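Local coordinates for protein dihydrodipicolinate synthase (Bacillus anthracis, PDB 1XKY) that probably catalyses the condensation of pyruvate with aspartate semialdehyde that leads into the diaminopimelate pathway of lysine biosynthesis, at residues G14-A19 with N223-M228; S215-V220 with Q245-V250; K264-M269 with S294-I299. One frame throughout, in Å; residues are numbered along the deposited sequence.

Contact 1 (G14-A19 with N223-M228); sequences GTIATA and NEMQEM
Ile16 of the first barrel strand packs against Met225 and Gln226 on helix 218-234, the helix that follows the eighth strand, so the contact lies across the seam of a TIM barrel, where first and last strands pair and a helix covers them. The tight part centres on one methyl group. Ile16 places CG1 beside its own backbone N (chi1 -51°) and then runs fully extended (chi2 177°), which carries CD1 out of the sheet to the helix surface. There CD1 lies 3.9 Å from Met225 CB and 3.8 Å from Gln226 N, thus touching the helix backbone as well as a side chain. Met225 points toward the strand but passes Ile16 at a slant; its chain bends at the thioether (chi3 64°), and its tip packs on Ser215 of the eighth strand. Leu247 of helix 237-253 also touches Met225, and Ile229, a turn further along helix 218-234, also lies on Ile16. Ile16 and Met225 are both buried, and no hydrogen bond spans the two segments. One residue on, the contact loosens. Gln226 is exposed and lends only the base of its side chain, while its amide is carried off on an extended chain. Further round the helix Asn223 points away from the strand, and Glu227 forms a salt bridge with Lys239. The transition is marked by Gln226 CB, which stands 4.4 Å from Ile16 CD1.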
ATOM      1  N   GLY A  14       9.517 -16.333  28.399  1.00 17.86           N
ATOM      2  CA  GLY A  14      10.301 -15.176  28.836  1.00 17.74           C
ATOM      3  C   GLY A  14      10.119 -13.946  27.959  1.00 17.44           C
ATOM      4  O   GLY A  14       9.128 -13.831  27.220  1.00 17.14           O
ATOM      5  N   THR A  15      11.079 -13.025  28.035  1.00 17.02           N
ATOM      6  CA  THR A  15      10.985 -11.737  27.341  1.00 16.96           C
ATOM      7  C   THR A  15      11.719 -11.695  26.003  1.00 16.78           C
ATOM      8  O   THR A  15      11.394 -10.868  25.159  1.00 17.33           O
ATOM      9  CB  THR A  15      11.532 -10.585  28.218  1.00 17.17           C
ATOM     10  OG1 THR A  15      12.797 -10.973  28.778  1.00 17.06           O
ATOM     11  CG2 THR A  15      10.564 -10.253  29.335  1.00 17.33           C
ATOM     12  N   ILE A  16      12.726 -12.547  25.817  1.00 16.55           N
ATOM     13  CA  ILE A  16      13.477 -12.592  24.553  1.00 16.20           C
ATOM     14  C   ILE A  16      13.597 -14.011  23.990  1.00 15.96           C
ATOM     15  O   ILE A  16      14.577 -14.714  24.242  1.00 15.68           O
ATOM     16  CB  ILE A  16      14.895 -11.999  24.689  1.00 16.25           C
ATOM     17  CG1 ILE A  16      14.843 -10.605  25.340  1.00 15.84           C
ATOM     18  CG2 ILE A  16      15.565 -11.924  23.300  1.00 16.78           C
ATOM     19  CD1 ILE A  16      16.189  -9.972  25.586  1.00 15.57           C
ATOM     20  N   ALA A  17      12.592 -14.426  23.224  1.00 15.39           N
ATOM     21  CA  ALA A  17      12.722 -15.623  22.399  1.00 14.90           C
ATOM     22  C   ALA A  17      13.553 -15.257  21.181  1.00 14.86           C
ATOM     23  O   ALA A  17      13.478 -14.132  20.682  1.00 15.15           O
ATOM     24  CB  ALA A  17      11.357 -16.163  21.991  1.00 14.70           C
ATOM     25  N   THR A  18      14.384 -16.184  20.723  1.00 14.12           N
ATOM     26  CA  THR A  18      15.248 -15.918  19.599  1.00 13.72           C
ATOM     27  C   THR A  18      14.904 -16.844  18.451  1.00 13.78           C
ATOM     28  O   THR A  18      14.817 -18.072  18.629  1.00 13.63           O
ATOM     29  CB  THR A  18      16.741 -16.035  19.976  1.00 13.64           C
ATOM     30  OG1 THR A  18      17.055 -15.028  20.944  1.00 14.28           O
ATOM     31  CG2 THR A  18      17.631 -15.853  18.757  1.00 13.68           C
ATOM     32  N   ALA A  19      14.676 -16.218  17.292  1.00 13.60           N
ATOM     33  CA  ALA A  19      14.444 -16.895  16.021  1.00 13.83           C
ATOM     34  C   ALA A  19      15.783 -17.316  15.445  1.00 13.79           C
ATOM     35  O   ALA A  19      16.384 -16.605  14.638  1.00 13.62           O
ATOM     36  CB  ALA A  19      13.712 -15.971  15.048  1.00 14.04           C
ATOM     37  N   ASN A 223      22.446  -8.965  25.018  1.00 15.67           N
ATOM     38  CA  ASN A 223      22.702  -8.386  26.346  1.00 15.97           C
ATOM     39  C   ASN A 223      22.146  -6.964  26.427  1.00 15.71           C
ATOM     40  O   ASN A 223      21.576  -6.573  27.450  1.00 15.45           O
ATOM     41  CB  ASN A 223      24.192  -8.409  26.716  1.00 16.00           C
ATOM     42  CG  ASN A 223      24.712  -9.815  27.047  1.00 16.82           C
ATOM     43  OD1 ASN A 223      23.959 -10.706  27.443  1.00 17.85           O
ATOM     44  ND2 ASN A 223      26.015 -10.000  26.906  1.00 19.19           N
ATOM     45  N   GLU A 224      22.306  -6.207  25.343  1.00 15.36           N
ATOM     46  CA  GLU A 224      21.778  -4.841  25.253  1.00 15.29           C
ATOM     47  C   GLU A 224      20.240  -4.822  25.363  1.00 14.80           C
ATOM     48  O   GLU A 224      19.668  -4.003  26.094  1.00 14.74           O
ATOM     49  CB  GLU A 224      22.227  -4.171  23.957  1.00 15.18           C
ATOM     50  CG  GLU A 224      23.728  -3.816  23.906  1.00 16.00           C
ATOM     51  CD  GLU A 224      24.653  -4.983  23.540  1.00 16.19           C
ATOM     52  OE1 GLU A 224      24.201  -6.139  23.447  1.00 15.20           O
ATOM     53  OE2 GLU A 224      25.863  -4.737  23.367  1.00 18.55           O
ATOM     54  N   MET A 225      19.586  -5.737  24.656  1.00 14.31           N
ATOM     55  CA  MET A 225      18.128  -5.879  24.715  1.00 14.24           C
ATOM     56  C   MET A 225      17.652  -6.290  26.109  1.00 14.26           C
ATOM     57  O   MET A 225      16.616  -5.832  26.573  1.00 13.77           O
ATOM     58  CB  MET A 225      17.647  -6.915  23.694  1.00 14.07           C
ATOM     59  CG  MET A 225      17.874  -6.522  22.253  1.00 14.65           C
ATOM     60  SD  MET A 225      17.451  -7.840  21.104  1.00 14.56           S
ATOM     61  CE  MET A 225      15.690  -7.978  21.419  1.00 14.54           C
ATOM     62  N   GLN A 226      18.414  -7.163  26.766  1.00 14.62           N
ATOM     63  CA  GLN A 226      18.113  -7.567  28.139  1.00 15.21           C
ATOM     64  C   GLN A 226      18.147  -6.350  29.080  1.00 15.19           C
ATOM     65  O   GLN A 226      17.238  -6.156  29.890  1.00 15.01           O
ATOM     66  CB  GLN A 226      19.103  -8.640  28.584  1.00 15.33           C
ATOM     67  CG  GLN A 226      18.866  -9.212  29.963  1.00 16.10           C
ATOM     68  CD  GLN A 226      19.826 -10.343  30.268  1.00 17.41           C
ATOM     69  OE1 GLN A 226      21.014 -10.119  30.516  1.00 22.12           O
ATOM     70  NE2 GLN A 226      19.327 -11.560  30.234  1.00 16.63           N
ATOM     71  N   GLU A 227      19.185  -5.526  28.954  1.00 15.03           N
ATOM     72  CA  GLU A 227      19.310  -4.309  29.768  1.00 15.12           C
ATOM     73  C   GLU A 227      18.223  -3.285  29.420  1.00 14.99           C
ATOM     74  O   GLU A 227      17.719  -2.600  30.299  1.00 15.07           O
ATOM     75  CB  GLU A 227      20.705  -3.688  29.580  1.00 15.04           C
ATOM     76  CG  GLU A 227      20.964  -2.402  30.373  1.00 15.57           C
ATOM     77  CD  GLU A 227      21.272  -2.628  31.844  1.00 16.03           C
ATOM     78  OE1 GLU A 227      21.354  -1.631  32.592  1.00 16.72           O
ATOM     79  OE2 GLU A 227      21.433  -3.783  32.266  1.00 16.08           O
ATOM     80  N   MET A 228      17.884  -3.173  28.137  1.00 15.28           N
ATOM     81  CA  MET A 228      16.796  -2.308  27.686  1.00 15.40           C
ATOM     82  C   MET A 228      15.475  -2.663  28.363  1.00 15.31           C
ATOM     83  O   MET A 228      14.774  -1.785  28.871  1.00 14.98           O
ATOM     84  CB  MET A 228      16.639  -2.389  26.159  1.00 15.70           C
ATOM     85  CG  MET A 228      15.648  -1.384  25.597  1.00 17.24           C
ATOM     86  SD  MET A 228      15.198  -1.693  23.887  1.00 17.37           S
ATOM     87  CE  MET A 228      14.361  -3.278  23.972  1.00 18.01           C
TER

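Contact 2 (S215-V220 with Q245-V250)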
ATOM      1  N   SER A 215      12.976 -12.469  18.522  1.00 14.28           N
ATOM      2  CA  SER A 215      14.013 -11.541  18.087  1.00 14.34           C
ATOM      3  C   SER A 215      14.930 -12.155  17.035  1.00 14.04           C
ATOM      4  O   SER A 215      15.192 -13.336  17.051  1.00 14.36           O
ATOM      5  CB  SER A 215      14.853 -11.052  19.274  1.00 14.12           C
ATOM      6  OG  SER A 215      15.885 -10.186  18.891  1.00 14.16           O
ATOM      7  N   VAL A 216      15.416 -11.310  16.143  1.00 13.98           N
ATOM      8  CA  VAL A 216      16.567 -11.612  15.325  1.00 13.70           C
ATOM      9  C   VAL A 216      17.844 -10.924  15.823  1.00 13.38           C
ATOM     10  O   VAL A 216      18.896 -11.523  15.859  1.00 13.41           O
ATOM     11  CB  VAL A 216      16.285 -11.267  13.850  1.00 13.77           C
ATOM     12  CG1 VAL A 216      17.524 -11.307  13.023  1.00 13.82           C
ATOM     13  CG2 VAL A 216      15.223 -12.190  13.294  1.00 14.14           C
ATOM     14  N   ALA A 217      17.713  -9.665  16.209  1.00 13.32           N
ATOM     15  CA  ALA A 217      18.839  -8.858  16.718  1.00 13.17           C
ATOM     16  C   ALA A 217      19.526  -9.428  17.956  1.00 13.25           C
ATOM     17  O   ALA A 217      20.702  -9.157  18.199  1.00 13.23           O
ATOM     18  CB  ALA A 217      18.379  -7.436  17.002  1.00 13.22           C
ATOM     19  N   SER A 218      18.780 -10.198  18.741  1.00 13.69           N
ATOM     20  CA  SER A 218      19.312 -10.894  19.909  1.00 14.12           C
ATOM     21  C   SER A 218      20.513 -11.801  19.600  1.00 14.08           C
ATOM     22  O   SER A 218      21.255 -12.149  20.504  1.00 14.43           O
ATOM     23  CB  SER A 218      18.205 -11.730  20.546  1.00 13.94           C
ATOM     24  OG  SER A 218      17.715 -12.657  19.601  1.00 15.25           O
ATOM     25  N   HIS A 219      20.685 -12.202  18.337  1.00 14.60           N
ATOM     26  CA  HIS A 219      21.907 -12.896  17.911  1.00 14.50           C
ATOM     27  C   HIS A 219      23.180 -12.069  18.146  1.00 14.99           C
ATOM     28  O   HIS A 219      24.244 -12.642  18.350  1.00 15.53           O
ATOM     29  CB  HIS A 219      21.862 -13.257  16.425  1.00 14.53           C
ATOM     30  CG  HIS A 219      20.913 -14.362  16.080  1.00 13.85           C
ATOM     31  ND1 HIS A 219      21.295 -15.684  16.060  1.00 15.24           N
ATOM     32  CD2 HIS A 219      19.622 -14.338  15.667  1.00 11.84           C
ATOM     33  CE1 HIS A 219      20.271 -16.431  15.685  1.00 13.24           C
ATOM     34  NE2 HIS A 219      19.244 -15.637  15.438  1.00 13.02           N
ATOM     35  N   VAL A 220      23.076 -10.740  18.075  1.00 15.10           N
ATOM     36  CA  VAL A 220      24.241  -9.863  18.208  1.00 15.43           C
ATOM     37  C   VAL A 220      24.181  -8.859  19.362  1.00 15.46           C
ATOM     38  O   VAL A 220      25.227  -8.455  19.866  1.00 15.15           O
ATOM     39  CB  VAL A 220      24.562  -9.100  16.887  1.00 15.69           C
ATOM     40  CG1 VAL A 220      25.048 -10.080  15.823  1.00 16.17           C
ATOM     41  CG2 VAL A 220      23.355  -8.287  16.387  1.00 16.53           C
ATOM     42  N   GLN A 245      17.095   2.935  20.705  1.00 15.99           N
ATOM     43  CA  GLN A 245      17.671   3.568  19.523  1.00 16.29           C
ATOM     44  C   GLN A 245      18.724   2.681  18.844  1.00 16.20           C
ATOM     45  O   GLN A 245      18.741   2.553  17.617  1.00 15.93           O
ATOM     46  CB  GLN A 245      18.228   4.949  19.890  1.00 16.29           C
ATOM     47  CG  GLN A 245      17.107   5.968  20.042  1.00 17.07           C
ATOM     48  CD  GLN A 245      17.495   7.216  20.808  1.00 19.08           C
ATOM     49  OE1 GLN A 245      16.628   8.010  21.195  1.00 20.21           O
ATOM     50  NE2 GLN A 245      18.788   7.401  21.033  1.00 18.47           N
ATOM     51  N   LEU A 246      19.570   2.059  19.656  1.00 16.28           N
ATOM     52  CA  LEU A 246      20.558   1.094  19.180  1.00 16.16           C
ATOM     53  C   LEU A 246      19.879  -0.113  18.532  1.00 15.98           C
ATOM     54  O   LEU A 246      20.260  -0.528  17.446  1.00 16.20           O
ATOM     55  CB  LEU A 246      21.440   0.626  20.345  1.00 16.30           C
ATOM     56  CG  LEU A 246      22.527  -0.413  20.030  1.00 16.38           C
ATOM     57  CD1 LEU A 246      23.538   0.160  19.066  1.00 16.17           C
ATOM     58  CD2 LEU A 246      23.209  -0.877  21.310  1.00 17.56           C
ATOM     59  N   LEU A 247      18.878  -0.668  19.209  1.00 15.91           N
ATOM     60  CA  LEU A 247      18.158  -1.842  18.720  1.00 16.20           C
ATOM     61  C   LEU A 247      17.577  -1.594  17.325  1.00 16.61           C
ATOM     62  O   LEU A 247      17.761  -2.408  16.414  1.00 16.52           O
ATOM     63  CB  LEU A 247      17.058  -2.237  19.714  1.00 16.20           C
ATOM     64  CG  LEU A 247      16.142  -3.421  19.372  1.00 14.82           C
ATOM     65  CD1 LEU A 247      16.937  -4.665  19.020  1.00 13.57           C
ATOM     66  CD2 LEU A 247      15.226  -3.687  20.551  1.00 14.23           C
ATOM     67  N   VAL A 248      16.922  -0.448  17.156  1.00 16.77           N
ATOM     68  CA  VAL A 248      16.306  -0.064  15.878  1.00 17.41           C
ATOM     69  C   VAL A 248      17.356   0.042  14.773  1.00 17.74           C
ATOM     70  O   VAL A 248      17.164  -0.465  13.668  1.00 18.00           O
ATOM     71  CB  VAL A 248      15.544   1.290  15.996  1.00 17.16           C
ATOM     72  CG1 VAL A 248      15.104   1.800  14.621  1.00 17.51           C
ATOM     73  CG2 VAL A 248      14.340   1.150  16.919  1.00 17.86           C
ATOM     74  N   ARG A 249      18.460   0.699  15.094  1.00 18.44           N
ATOM     75  CA  ARG A 249      19.565   0.903  14.164  1.00 18.99           C
ATOM     76  C   ARG A 249      20.165  -0.438  13.741  1.00 18.26           C
ATOM     77  O   ARG A 249      20.310  -0.727  12.547  1.00 17.19           O
ATOM     78  CB  ARG A 249      20.630   1.757  14.850  1.00 19.74           C
ATOM     79  CG  ARG A 249      21.594   2.441  13.933  1.00 22.86           C
ATOM     80  CD  ARG A 249      22.123   3.713  14.592  1.00 26.39           C
ATOM     81  NE  ARG A 249      22.784   3.447  15.870  1.00 29.55           N
ATOM     82  CZ  ARG A 249      23.993   2.902  15.984  1.00 31.09           C
ATOM     83  NH1 ARG A 249      24.676   2.536  14.905  1.00 32.56           N
ATOM     84  NH2 ARG A 249      24.522   2.708  17.183  1.00 32.74           N
ATOM     85  N   VAL A 250      20.510  -1.254  14.731  1.00 17.74           N
ATOM     86  CA  VAL A 250      21.093  -2.569  14.473  1.00 17.48           C
ATOM     87  C   VAL A 250      20.135  -3.456  13.667  1.00 17.30           C
ATOM     88  O   VAL A 250      20.540  -4.108  12.691  1.00 16.69           O
ATOM     89  CB  VAL A 250      21.525  -3.251  15.794  1.00 17.65           C
ATOM     90  CG1 VAL A 250      21.847  -4.742  15.589  1.00 17.30           C
ATOM     91  CG2 VAL A 250      22.723  -2.507  16.387  1.00 17.27           C
TER
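Where the eighth barrel strand gives way to helix 218-234, Ala217 and Val220 meet Leu247 and Val250 of helix 237-253, the first helix of the C-terminal helical region that dihydrodipicolinate synthases add to the TIM barrel. Two apolar pairs make the contact. Ala217 CB, directed at the helix, is met by Leu247 CD1 at 3.7 Å; the leucine leaves its helix to one side and, with CG opposite the backbone N (chi1 178°), brings its CD1 branch up to the alanine. One turn along, Val220 CG2 touches Val250 CG1 at 3.9 Å, the two side chains meeting at an angle. The turn itself is held by a capping bond, Ser218 N to Ser215 OG, 2.9 Å long with an N-H...O angle of 154°. Asp199 reinforces it, bonding to Ser215 OG and to the backbone N of Val216 and Ala217. Elsewhere around helix 237-253, Val248 packs on Leu179 of the second subunit. All four touching residues are buried and no hydrogen bond crosses between the segments, which implies that van der Waals fit joins the two elements while polar bonds within the turn and to Asp199 fix its shape.

Contact 3 (K264-M269 with S294-I299); sequences KTALQM and SVMQSI
Met296 of helix 286-297 folds over Ala266 of helix 261-269, a helix-helix contact in the C-terminal helical region that follows the TIM barrel. Its CB points toward the partner helix, and from there the chain curls instead of reaching straight across. CG, the first atom to touch, lies 4.2 Å from Ala266 CB. A turn at chi2 (-54°) brings SD closest to the alanine, 3.9 Å from its CB. A second turn of the same sense at chi3 (-64°) keeps CE at 4.1 Å from Ala266 CB, where this methyl also packs on Val220 of helix 218-234. Three successive atoms of the methionine thus wrap one methyl group; consistent with the small alanine, Ala266 CA and Met296 CA are 7.2 Å apart. Met269, a turn beyond Ala266, is partly exposed; its side chain, extended at chi2 and chi3, runs along helix 286-297 and also touches Arg289, Leu292 and Gln293. No hydrogen bond links the two segments. The second, longer approach between them is Met269 SD to Met296 CG, at 4.3 Å.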
ATOM      1  N   LYS A 264      23.524 -13.865   9.872  1.00 15.59           N
ATOM      2  CA  LYS A 264      24.565 -14.889   9.737  1.00 16.00           C
ATOM      3  C   LYS A 264      25.947 -14.289   9.497  1.00 16.33           C
ATOM      4  O   LYS A 264      26.924 -14.737  10.077  1.00 15.94           O
ATOM      5  CB  LYS A 264      24.252 -15.865   8.596  1.00 15.78           C
ATOM      6  CG  LYS A 264      23.167 -16.856   8.914  1.00 15.90           C
ATOM      7  CD  LYS A 264      23.214 -18.042   7.964  1.00 15.95           C
ATOM      8  CE  LYS A 264      22.487 -19.228   8.538  1.00 14.26           C
ATOM      9  NZ  LYS A 264      22.419 -20.363   7.576  1.00 12.71           N
ATOM     10  N   THR A 265      26.011 -13.282   8.632  1.00 17.24           N
ATOM     11  CA  THR A 265      27.264 -12.614   8.312  1.00 17.81           C
ATOM     12  C   THR A 265      27.777 -11.825   9.516  1.00 18.03           C
ATOM     13  O   THR A 265      28.957 -11.869   9.811  1.00 18.11           O
ATOM     14  CB  THR A 265      27.099 -11.684   7.083  1.00 17.64           C
ATOM     15  OG1 THR A 265      26.419 -12.393   6.035  1.00 18.70           O
ATOM     16  CG2 THR A 265      28.450 -11.187   6.581  1.00 18.12           C
ATOM     17  N   ALA A 266      26.881 -11.127  10.214  1.00 18.91           N
ATOM     18  CA  ALA A 266      27.221 -10.404  11.453  1.00 19.59           C
ATOM     19  C   ALA A 266      27.750 -11.340  12.559  1.00 20.63           C
ATOM     20  O   ALA A 266      28.694 -10.998  13.284  1.00 20.48           O
ATOM     21  CB  ALA A 266      26.012  -9.612  11.952  1.00 19.73           C
ATOM     22  N   LEU A 267      27.155 -12.526  12.664  1.00 21.28           N
ATOM     23  CA  LEU A 267      27.638 -13.557  13.579  1.00 22.28           C
ATOM     24  C   LEU A 267      29.074 -13.975  13.234  1.00 23.51           C
ATOM     25  O   LEU A 267      29.932 -14.069  14.115  1.00 23.27           O
ATOM     26  CB  LEU A 267      26.697 -14.769  13.561  1.00 21.87           C
ATOM     27  CG  LEU A 267      25.469 -14.643  14.471  1.00 21.90           C
ATOM     28  CD1 LEU A 267      24.411 -15.679  14.132  1.00 21.16           C
ATOM     29  CD2 LEU A 267      25.895 -14.753  15.936  1.00 21.34           C
ATOM     30  N   GLN A 268      29.327 -14.221  11.950  1.00 25.23           N
ATOM     31  CA  GLN A 268      30.680 -14.499  11.468  1.00 26.98           C
ATOM     32  C   GLN A 268      31.642 -13.353  11.813  1.00 27.66           C
ATOM     33  O   GLN A 268      32.764 -13.603  12.248  1.00 27.77           O
ATOM     34  CB  GLN A 268      30.657 -14.789   9.960  1.00 27.44           C
ATOM     35  CG  GLN A 268      32.021 -14.943   9.298  1.00 30.39           C
ATOM     36  CD  GLN A 268      32.472 -13.676   8.584  1.00 33.87           C
ATOM     37  OE1 GLN A 268      31.768 -13.155   7.703  1.00 35.88           O
ATOM     38  NE2 GLN A 268      33.649 -13.174   8.955  1.00 35.61           N
ATOM     39  N   MET A 269      31.197 -12.109  11.637  1.00 28.81           N
ATOM     40  CA  MET A 269      32.023 -10.926  11.940  1.00 29.58           C
ATOM     41  C   MET A 269      32.461 -10.852  13.416  1.00 30.18           C
ATOM     42  O   MET A 269      33.537 -10.325  13.709  1.00 30.28           O
ATOM     43  CB  MET A 269      31.282  -9.630  11.569  1.00 29.94           C
ATOM     44  CG  MET A 269      31.229  -9.300  10.079  1.00 30.59           C
ATOM     45  SD  MET A 269      30.057  -7.957   9.701  1.00 32.28           S
ATOM     46  CE  MET A 269      30.188  -7.945   7.920  1.00 31.27           C
ATOM     47  N   SER A 294      30.063  -1.629   8.975  1.00 23.02           N
ATOM     48  CA  SER A 294      30.151  -0.283   9.523  1.00 23.79           C
ATOM     49  C   SER A 294      29.096  -0.043  10.603  1.00 23.72           C
ATOM     50  O   SER A 294      29.356   0.685  11.556  1.00 24.14           O
ATOM     51  CB  SER A 294      30.085   0.763   8.412  1.00 24.06           C
ATOM     52  OG  SER A 294      31.346   0.831   7.748  1.00 26.16           O
ATOM     53  N   VAL A 295      27.932  -0.674  10.484  1.00 23.74           N
ATOM     54  CA  VAL A 295      26.919  -0.579  11.539  1.00 23.91           C
ATOM     55  C   VAL A 295      27.340  -1.426  12.748  1.00 24.09           C
ATOM     56  O   VAL A 295      27.319  -0.950  13.884  1.00 23.96           O
ATOM     57  CB  VAL A 295      25.502  -0.987  11.057  1.00 23.93           C
ATOM     58  CG1 VAL A 295      24.481  -0.804  12.185  1.00 24.21           C
ATOM     59  CG2 VAL A 295      25.091  -0.165   9.844  1.00 23.88           C
ATOM     60  N   MET A 296      27.755  -2.665  12.497  1.00 24.32           N
ATOM     61  CA  MET A 296      28.218  -3.554  13.568  1.00 24.64           C
ATOM     62  C   MET A 296      29.354  -2.934  14.384  1.00 25.05           C
ATOM     63  O   MET A 296      29.396  -3.070  15.615  1.00 24.63           O
ATOM     64  CB  MET A 296      28.673  -4.901  12.991  1.00 24.78           C
ATOM     65  CG  MET A 296      27.542  -5.777  12.445  1.00 24.59           C
ATOM     66  SD  MET A 296      26.197  -6.082  13.624  1.00 24.17           S
ATOM     67  CE  MET A 296      27.026  -7.001  14.932  1.00 26.10           C
ATOM     68  N   GLN A 297      30.271  -2.256  13.693  1.00 25.69           N
ATOM     69  CA  GLN A 297      31.413  -1.599  14.342  1.00 26.21           C
ATOM     70  C   GLN A 297      31.012  -0.381  15.185  1.00 25.92           C
ATOM     71  O   GLN A 297      31.758   0.023  16.075  1.00 25.55           O
ATOM     72  CB  GLN A 297      32.488  -1.229  13.306  1.00 26.57           C
ATOM     73  CG  GLN A 297      33.277  -2.449  12.845  1.00 28.73           C
ATOM     74  CD  GLN A 297      34.276  -2.186  11.713  1.00 31.64           C
ATOM     75  OE1 GLN A 297      35.056  -3.075  11.361  1.00 33.98           O
ATOM     76  NE2 GLN A 297      34.255  -0.979  11.141  1.00 33.72           N
ATOM     77  N   SER A 298      29.833   0.180  14.923  1.00 25.79           N
ATOM     78  CA  SER A 298      29.301   1.284  15.730  1.00 25.97           C
ATOM     79  C   SER A 298      28.573   0.847  17.019  1.00 25.88           C
ATOM     80  O   SER A 298      28.151   1.703  17.793  1.00 25.79           O
ATOM     81  CB  SER A 298      28.363   2.153  14.893  1.00 26.01           C
ATOM     82  OG  SER A 298      27.168   1.470  14.578  1.00 27.03           O
ATOM     83  N   ILE A 299      28.428  -0.461  17.249  1.00 25.55           N
ATOM     84  CA  ILE A 299      27.853  -0.961  18.508  1.00 25.62           C
ATOM     85  C   ILE A 299      28.860  -0.720  19.636  1.00 26.05           C
ATOM     86  O   ILE A 299      30.011  -1.142  19.527  1.00 25.43           O
ATOM     87  CB  ILE A 299      27.562  -2.480  18.462  1.00 25.32           C
ATOM     88  CG1 ILE A 299      26.554  -2.820  17.356  1.00 24.60           C
ATOM     89  CG2 ILE A 299      27.039  -2.976  19.826  1.00 25.23           C
ATOM     90  CD1 ILE A 299      26.396  -4.314  17.132  1.00 23.62           C
TER

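From the N terminus, contact 1 opens at the first strand and closes on helix 218-234 after 203 intervening residues, a loop holding the other seven strands of the barrel. Contact 2 opens at 215-220, inside that loop, and closes beyond it on helix 237-253, so the two cross. They share helix 218-234, and Ala17 O to Ser215 N, 2.8 Å, probably bonds first strand to eighth. Contact 3 follows in series, closing a short loop between helices 261-269 and 286-297. Its centre is about 11 Å from that of contact 2, and Arg249 NH1 to Ser298 OG, 2.7 Å, probably ties them. Together they connect barrel seam, covering helix and C-terminal helices.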